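Local coordinates for protein mandelate racemase/muconate lactonizing enzyme (Polaromonas sp., PDB 2OG9) that probably catalyses racemisation of mandelate or a related hydroxy acid, as an enolase-superfamily enzyme with a TIM-barrel domain, at residues 251-254 / 255-259; 222-225 / 226-230; 212-215 / 216-220. All coordinates share one frame; numbering follows the deposited sequence.

Interaction 1 of 3, residues 251-254 / 255-259; sequences AALA and LQFDT. With CA (calcium ion), chain C.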
loop_
_atom_site.group_PDB
_atom_site.type_symbol
_atom_site.label_atom_id
_atom_site.label_comp_id
_atom_site.label_asym_id
_atom_site.label_seq_id
_atom_site.Cartn_x
_atom_site.Cartn_y
_atom_site.Cartn_z
ATOM N N ALA A 251 -17.840 2.343 -2.136
ATOM C CA ALA A 251 -16.785 1.685 -2.911
ATOM C C ALA A 251 -16.978 0.171 -2.908
ATOM O O ALA A 251 -16.752 -0.494 -3.921
ATOM C CB ALA A 251 -15.408 2.037 -2.338
ATOM N N ALA A 252 -17.390 -0.371 -1.765
ATOM C CA ALA A 252 -17.615 -1.811 -1.640
ATOM C C ALA A 252 -18.759 -2.252 -2.555
ATOM O O ALA A 252 -18.688 -3.301 -3.190
ATOM C CB ALA A 252 -17.927 -2.174 -0.187
ATOM N N LEU A 253 -19.816 -1.452 -2.616
ATOM C CA LEU A 253 -20.942 -1.778 -3.478
ATOM C C LEU A 253 -20.517 -1.733 -4.947
ATOM O O LEU A 253 -20.845 -2.627 -5.724
ATOM C CB LEU A 253 -22.093 -0.798 -3.231
ATOM C CG LEU A 253 -22.831 -0.981 -1.902
ATOM C CD1 LEU A 253 -23.713 0.222 -1.619
ATOM C CD2 LEU A 253 -23.654 -2.261 -1.959
ATOM N N ALA A 254 -19.778 -0.693 -5.323
ATOM C CA ALA A 254 -19.321 -0.543 -6.703
ATOM C C ALA A 254 -18.391 -1.676 -7.134
ATOM O O ALA A 254 -18.403 -2.095 -8.290
ATOM C CB ALA A 254 -18.618 0.806 -6.879
ATOM N N LEU A 255 -17.578 -2.174 -6.210
ATOM C CA LEU A 255 -16.658 -3.253 -6.545
ATOM C C LEU A 255 -17.408 -4.564 -6.762
ATOM O O LEU A 255 -17.065 -5.348 -7.641
ATOM C CB LEU A 255 -15.618 -3.436 -5.427
ATOM C CG LEU A 255 -14.609 -4.578 -5.602
ATOM C CD1 LEU A 255 -13.821 -4.371 -6.884
ATOM C CD2 LEU A 255 -13.662 -4.633 -4.401
ATOM N N GLN A 256 -18.446 -4.773 -5.963
ATOM C CA GLN A 256 -19.246 -5.992 -6.002
ATOM C C GLN A 256 -20.264 -6.095 -7.134
ATOM O O GLN A 256 -20.387 -7.143 -7.772
ATOM C CB GLN A 256 -19.978 -6.145 -4.657
ATOM C CG GLN A 256 -20.914 -7.349 -4.527
ATOM C CD GLN A 256 -20.185 -8.681 -4.600
ATOM O OE1 GLN A 256 -19.117 -8.852 -4.005
ATOM N NE2 GLN A 256 -20.765 -9.635 -5.321
ATOM N N PHE A 257 -20.978 -5.009 -7.402
ATOM C CA PHE A 257 -22.036 -5.045 -8.405
ATOM C C PHE A 257 -21.778 -4.474 -9.797
ATOM O O PHE A 257 -20.984 -3.550 -9.978
ATOM C CB PHE A 257 -23.278 -4.392 -7.798
ATOM C CG PHE A 257 -23.754 -5.064 -6.539
ATOM C CD1 PHE A 257 -24.406 -6.293 -6.598
ATOM C CD2 PHE A 257 -23.527 -4.483 -5.294
ATOM C CE1 PHE A 257 -24.834 -6.935 -5.432
ATOM C CE2 PHE A 257 -23.947 -5.112 -4.124
ATOM C CZ PHE A 257 -24.602 -6.344 -4.193
ATOM N N ASP A 258 -22.465 -5.050 -10.783
ATOM C CA ASP A 258 -22.361 -4.610 -12.173
ATOM C C ASP A 258 -23.024 -3.246 -12.325
ATOM O O ASP A 258 -22.530 -2.374 -13.037
ATOM C CB ASP A 258 -23.073 -5.592 -13.110
ATOM C CG ASP A 258 -22.324 -6.900 -13.283
ATOM O OD1 ASP A 258 -21.167 -7.007 -12.823
ATOM O OD2 ASP A 258 -22.902 -7.823 -13.901
ATOM N N THR A 259 -24.162 -3.082 -11.657
ATOM C CA THR A 259 -24.915 -1.831 -11.719
ATOM C C THR A 259 -24.112 -0.651 -11.187
ATOM O O THR A 259 -23.579 -0.694 -10.077
ATOM C CB THR A 259 -26.215 -1.920 -10.902
ATOM O OG1 THR A 259 -26.987 -3.037 -11.360
ATOM C CG2 THR A 259 -27.038 -0.641 -11.070
HETATM CA CA CA C . -19.001 -2.273 -10.493
HETATM O O HOH W 1 -17.970 -4.413 -10.493
HETATM O O HOH W 2 -19.915 -2.097 -12.620
HETATM O O HOH W 3 -20.640 -0.573 -9.815
HETATM O O HOH W 4 -17.710 -0.224 -10.487
HETATM O O HOH W 5 -16.903 -2.645 -11.727
#
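Leu253 and Phe257 meet one turn apart where helix 247-256 of the TIM barrel ends, at a calcium site made from backbone carbonyls. Phe257 is the first residue to leave helical geometry, yet its N still donates a nearly straight bond to Leu253 O (2.9 Å, 165° at the hydrogen). With CG anti to its own carbonyl carbon (chi1 -58°), the Phe257 ring turns back along the helix: CD2 lies close to Leu253 O, and CE2 touches Leu253 CD2 at 3.6 Å, the two side chains meeting at a slant. Gln256 CG sits 3.7 Å above the plane of the same ring, over its centre. Together with Leu253 CD2 and the packing of Gln224 and Cys227 of helix 220-230, this contact probably limits the turning of the phenyl.

The turn away from the helix brings Ala254 O and Phe257 O together, 3.4 Å apart, and calcium bridges these two acceptors. The ion's positive charge probably offsets the repulsion between the oxygens at the C-terminal end of the helix. Five waters complete a sevenfold shell, and three of them are tied to the protein by donating to Leu255 O, Asp258 O and Thr259 O. Calcium itself lies 2.3 Å from Ala254 O and 2.4 Å from Phe257 O.

Interaction 2 of 3, residues 222-225 / 226-230; sequences TAQR and MCRIF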
loop_
_atom_site.group_PDB
_atom_site.type_symbol
_atom_site.label_atom_id
_atom_site.label_comp_id
_atom_site.label_asym_id
_atom_site.label_seq_id
_atom_site.Cartn_x
_atom_site.Cartn_y
_atom_site.Cartn_z
ATOM N N THR A 222 -28.716 -3.580 4.124
ATOM C CA THR A 222 -29.887 -3.436 3.264
ATOM C C THR A 222 -29.488 -3.070 1.835
ATOM O O THR A 222 -30.004 -3.642 0.875
ATOM C CB THR A 222 -30.863 -2.378 3.824
ATOM O OG1 THR A 222 -31.236 -2.736 5.162
ATOM C CG2 THR A 222 -32.123 -2.305 2.973
ATOM N N ALA A 223 -28.559 -2.126 1.691
ATOM C CA ALA A 223 -28.107 -1.720 0.361
ATOM C C ALA A 223 -27.546 -2.925 -0.379
ATOM O O ALA A 223 -27.776 -3.097 -1.574
ATOM C CB ALA A 223 -27.040 -0.632 0.472
ATOM N N GLN A 224 -26.807 -3.759 0.344
ATOM C CA GLN A 224 -26.206 -4.952 -0.235
ATOM C C GLN A 224 -27.269 -5.864 -0.847
ATOM O O GLN A 224 -27.129 -6.323 -1.979
ATOM C CB GLN A 224 -25.437 -5.718 0.844
ATOM C CG GLN A 224 -24.546 -6.831 0.319
ATOM C CD GLN A 224 -23.321 -6.303 -0.406
ATOM O OE1 GLN A 224 -22.816 -5.228 -0.086
ATOM N NE2 GLN A 224 -22.827 -7.067 -1.372
ATOM N N ARG A 225 -28.333 -6.118 -0.090
ATOM C CA ARG A 225 -29.418 -6.985 -0.547
ATOM C C ARG A 225 -30.236 -6.377 -1.687
ATOM O O ARG A 225 -30.596 -7.076 -2.633
ATOM C CB ARG A 225 -30.348 -7.339 0.624
ATOM C CG ARG A 225 -29.963 -8.608 1.392
ATOM C CD ARG A 225 -28.592 -8.511 2.042
ATOM N NE ARG A 225 -28.187 -9.783 2.640
ATOM C CZ ARG A 225 -28.473 -10.161 3.884
ATOM N NH1 ARG A 225 -29.164 -9.363 4.687
ATOM N NH2 ARG A 225 -28.082 -11.354 4.320
HETATM N N MSE A 226 -30.529 -5.083 -1.601
HETATM C CA MSE A 226 -31.306 -4.416 -2.645
HETATM C C MSE A 226 -30.541 -4.320 -3.963
HETATM O O MSE A 226 -31.121 -4.510 -5.033
HETATM C CB MSE A 226 -31.729 -3.018 -2.193
HETATM C CG MSE A 226 -32.747 -3.020 -1.065
HETATM SE SE MSE A 226 -34.348 -4.023 -1.523
HETATM C CE MSE A 226 -35.343 -2.618 -2.415
ATOM N N CYS A 227 -29.246 -4.021 -3.894
ATOM C CA CYS A 227 -28.453 -3.937 -5.114
ATOM C C CYS A 227 -28.429 -5.307 -5.782
ATOM O O CYS A 227 -28.524 -5.415 -7.004
ATOM C CB CYS A 227 -27.024 -3.474 -4.809
ATOM S SG CYS A 227 -26.885 -1.716 -4.383
ATOM N N ARG A 228 -28.308 -6.353 -4.968
ATOM C CA ARG A 228 -28.285 -7.723 -5.471
ATOM C C ARG A 228 -29.544 -8.002 -6.291
ATOM O O ARG A 228 -29.477 -8.516 -7.405
ATOM C CB ARG A 228 -28.208 -8.707 -4.299
ATOM C CG ARG A 228 -28.175 -10.179 -4.703
ATOM C CD ARG A 228 -26.929 -10.507 -5.511
ATOM N NE ARG A 228 -25.710 -10.337 -4.725
ATOM C CZ ARG A 228 -24.483 -10.340 -5.239
ATOM N NH1 ARG A 228 -24.312 -10.505 -6.546
ATOM N NH2 ARG A 228 -23.428 -10.166 -4.451
ATOM N N ILE A 229 -30.691 -7.653 -5.721
ATOM C CA ILE A 229 -31.974 -7.869 -6.375
ATOM C C ILE A 229 -32.114 -7.058 -7.661
ATOM O O ILE A 229 -32.623 -7.560 -8.661
ATOM C CB ILE A 229 -33.135 -7.509 -5.420
ATOM C CG1 ILE A 229 -33.073 -8.394 -4.172
ATOM C CG2 ILE A 229 -34.470 -7.690 -6.130
ATOM C CD1 ILE A 229 -33.992 -7.949 -3.054
ATOM N N PHE A 230 -31.651 -5.812 -7.640
ATOM C CA PHE A 230 -31.751 -4.942 -8.809
ATOM C C PHE A 230 -30.827 -5.301 -9.970
ATOM O O PHE A 230 -31.057 -4.862 -11.094
ATOM C CB PHE A 230 -31.502 -3.481 -8.414
ATOM C CG PHE A 230 -32.671 -2.818 -7.738
ATOM C CD1 PHE A 230 -33.943 -2.864 -8.308
ATOM C CD2 PHE A 230 -32.497 -2.117 -6.548
ATOM C CE1 PHE A 230 -35.026 -2.222 -7.701
ATOM C CE2 PHE A 230 -33.569 -1.471 -5.933
ATOM C CZ PHE A 230 -34.837 -1.524 -6.512
#
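Helix 220-230, the helical limb of a beta-alpha-beta unit in the TIM barrel, is joined here turn to turn by Thr222 with Met226, Gln224 with Arg228 and Arg225 with Ile229. The i to i+4 backbone bonds run without a break, from Met226 N to Thr222 O (2.9 Å, 167° at the hydrogen) through Ile229 N to Arg225 O.

Along one flank, Thr222 and Met226, a selenomethionine, lie side by side and point the same way. Thr222 CG2 approaches Met226 CG at 4.1 Å, while that CG also rests 3.4 Å from Thr222 O. Bends at chi2 and chi3 then fold the selenium and CE away from the threonine. Ile229 reaches back in a similar manner: CG1 stands anti to its own carbonyl carbon (chi1 -60°), which lays this branch against Arg225 O at 3.2 Å.

The polar flank carries Gln224, Arg225 and Arg228. The ends of two of these side chains lie near each other, Gln224 NE2 being 4.4 Å from Arg228 NH2. Asp258 of a neighbouring subunit takes a hydrogen bond from Gln224 NE2 on OD1 and a salt bridge from Arg228 NE on OD2. Arg225 NH2 donates to Leu235 O of the same neighbouring subunit, so this flank belongs to an interface.

The remaining faces turn into the chain's own fold. Ala223 and Cys227 pack on Leu253 of helix 247-256, Met226 and Ile229 on Ile194 of helix 190-204, and Cys227 and Phe230 on Ile238 of strand 238-239, placing the helix between its two neighbours and against the barrel wall.

Interaction 3 of 3, residues 212-215 / 216-220; sequences VDAN and QQWDR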
loop_
_atom_site.group_PDB
_atom_site.type_symbol
_atom_site.label_atom_id
_atom_site.label_comp_id
_atom_site.label_asym_id
_atom_site.label_seq_id
_atom_site.Cartn_x
_atom_site.Cartn_y
_atom_site.Cartn_z
ATOM N N VAL A 212 -32.661 4.268 -10.235
ATOM C CA VAL A 212 -33.352 4.415 -8.960
ATOM C C VAL A 212 -32.536 5.294 -8.018
ATOM O O VAL A 212 -31.309 5.388 -8.136
ATOM C CB VAL A 212 -33.633 3.044 -8.285
ATOM C CG1 VAL A 212 -34.482 2.175 -9.205
ATOM C CG2 VAL A 212 -32.329 2.343 -7.939
ATOM N N ASP A 213 -33.231 5.944 -7.090
ATOM C CA ASP A 213 -32.614 6.839 -6.117
ATOM C C ASP A 213 -33.098 6.409 -4.734
ATOM O O ASP A 213 -34.291 6.503 -4.440
ATOM C CB ASP A 213 -33.064 8.273 -6.408
ATOM C CG ASP A 213 -32.293 9.309 -5.619
ATOM O OD1 ASP A 213 -31.638 8.956 -4.614
ATOM O OD2 ASP A 213 -32.355 10.494 -6.008
ATOM N N ALA A 214 -32.181 5.940 -3.889
ATOM C CA ALA A 214 -32.542 5.480 -2.546
ATOM C C ALA A 214 -32.455 6.578 -1.495
ATOM O O ALA A 214 -32.852 6.380 -0.345
ATOM C CB ALA A 214 -31.663 4.300 -2.144
ATOM N N ASN A 215 -31.926 7.730 -1.895
ATOM C CA ASN A 215 -31.782 8.885 -1.012
ATOM C C ASN A 215 -31.203 8.584 0.373
ATOM O O ASN A 215 -31.795 8.949 1.393
ATOM C CB ASN A 215 -33.130 9.595 -0.858
ATOM C CG ASN A 215 -33.729 10.002 -2.192
ATOM O OD1 ASN A 215 -34.139 9.150 -2.985
ATOM N ND2 ASN A 215 -33.773 11.308 -2.453
ATOM N N GLN A 216 -30.045 7.928 0.402
ATOM C CA GLN A 216 -29.354 7.597 1.648
ATOM C C GLN A 216 -30.218 6.849 2.662
ATOM O O GLN A 216 -29.964 6.932 3.861
ATOM C CB GLN A 216 -28.833 8.875 2.323
ATOM C CG GLN A 216 -28.048 9.823 1.427
ATOM C CD GLN A 216 -27.524 11.038 2.180
ATOM O OE1 GLN A 216 -26.692 10.916 3.077
ATOM N NE2 GLN A 216 -28.015 12.218 1.818
ATOM N N GLN A 217 -31.220 6.111 2.200
ATOM C CA GLN A 217 -32.103 5.403 3.125
ATOM C C GLN A 217 -31.665 4.012 3.576
ATOM O O GLN A 217 -32.180 3.493 4.567
ATOM C CB GLN A 217 -33.512 5.303 2.532
ATOM C CG GLN A 217 -34.227 6.634 2.379
ATOM C CD GLN A 217 -34.172 7.472 3.640
ATOM O OE1 GLN A 217 -33.238 8.252 3.844
ATOM N NE2 GLN A 217 -35.167 7.303 4.506
ATOM N N TRP A 218 -30.722 3.406 2.867
ATOM C CA TRP A 218 -30.284 2.060 3.223
ATOM C C TRP A 218 -29.016 1.975 4.064
ATOM O O TRP A 218 -28.100 2.780 3.903
ATOM C CB TRP A 218 -30.051 1.231 1.961
ATOM C CG TRP A 218 -31.235 1.065 1.068
ATOM C CD1 TRP A 218 -32.540 0.925 1.449
ATOM C CD2 TRP A 218 -31.211 0.902 -0.356
ATOM N NE1 TRP A 218 -33.329 0.677 0.351
ATOM C CE2 TRP A 218 -32.540 0.657 -0.769
ATOM C CE3 TRP A 218 -30.195 0.935 -1.321
ATOM C CZ2 TRP A 218 -32.881 0.444 -2.112
ATOM C CZ3 TRP A 218 -30.533 0.723 -2.657
ATOM C CH2 TRP A 218 -31.867 0.480 -3.039
ATOM N N ASP A 219 -28.964 0.998 4.970
ATOM C CA ASP A 219 -27.748 0.797 5.748
ATOM C C ASP A 219 -26.939 -0.169 4.881
ATOM O O ASP A 219 -27.470 -0.708 3.909
ATOM C CB ASP A 219 -28.033 0.197 7.138
ATOM C CG ASP A 219 -28.889 -1.059 7.091
ATOM O OD1 ASP A 219 -28.730 -1.878 6.164
ATOM O OD2 ASP A 219 -29.718 -1.235 8.011
ATOM N N ARG A 220 -25.668 -0.389 5.200
ATOM C CA ARG A 220 -24.860 -1.282 4.375
ATOM C C ARG A 220 -25.501 -2.633 4.080
ATOM O O ARG A 220 -25.537 -3.062 2.931
ATOM C CB ARG A 220 -23.479 -1.478 4.993
ATOM C CG ARG A 220 -22.588 -0.260 4.849
ATOM C CD ARG A 220 -21.201 -0.560 5.346
ATOM N NE ARG A 220 -20.333 0.607 5.291
ATOM C CZ ARG A 220 -19.096 0.622 5.768
ATOM N NH1 ARG A 220 -18.591 -0.474 6.328
ATOM N NH2 ARG A 220 -18.372 1.729 5.710
#
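Ala214 and Trp218 meet across a tight reversal that leaves the C-terminal end of barrel strand 210-213, the end at which enolase-superfamily enzymes carry their active sites. A type I' turn from Ala214 to Gln217 makes the reversal. It is closed by Gln217 N donating to Ala214 O at 3.0 Å, from well above the carbonyl plane. An Asx turn overlaps its start: Asp213 OD1 accepts from Asn215 N at 3.0 Å on its anti side, while Asp213 OD2 forms a salt bridge with Lys182.

The tryptophan can be followed outward from Trp218 CB, which packs against Ala223 N at 3.7 Å. A chi1 of -59° sets CG beside the backbone N and carries the indole under the turn. Its five-membered ring leads to the shared bond, CD2 to CE2, where the contact with the alanine begins. All six atoms of the six-membered ring lie almost equally far from the methyl, from 3.8 Å for Trp218 CE3 to Ala214 CB up to 4.0 Å for Trp218 CZ2 to Ala214 CB. The methyl thus sits 3.6 Å from the centroid of that ring and only 6° off its normal, a CH-pi contact over the face. At the far end CH2 also reaches Met226 and Phe230. Replacing Trp218 by an alanine would probably leave the Ala214 methyl without its aromatic face and open a gap beside Met226 and Phe230.

Gln216 turns elsewhere, its OE1 accepting from Ala244 N. Asp219 then N-caps the following helix, its OD1 accepting from Thr222 N. The loop thereby carries the chain from strand 210-213 into helix 220-230, with the indole lodged between that helix, Ile238 of strand 238-239 and Pro241 in the loop beyond.

In the fold
Interactions 3, 2 and 1 follow one another along the barrel. Trp218 joins interactions 3 and 2, whose centres are about 10 Å apart, its CH2 lying 3.6 Å from Met226 CB. Interactions 1 and 2, about 11 Å between centres, meet through the Phe257 ring, whose CE1 is 3.4 Å from Arg228 CZ. Another calcium, not the one held by Ala254 and Phe257, lies about 5 Å from the Gln224 side chain. Asp258 pairs with Gln224 and Arg228 of a neighbouring subunit, so interactions 1 and 2 share an assembly interface. Interaction 3 leaves its strand at the end where the family's active site lies; the calcium of interaction 1, at a helix C-terminus, is probably toward the opposite end of the barrel.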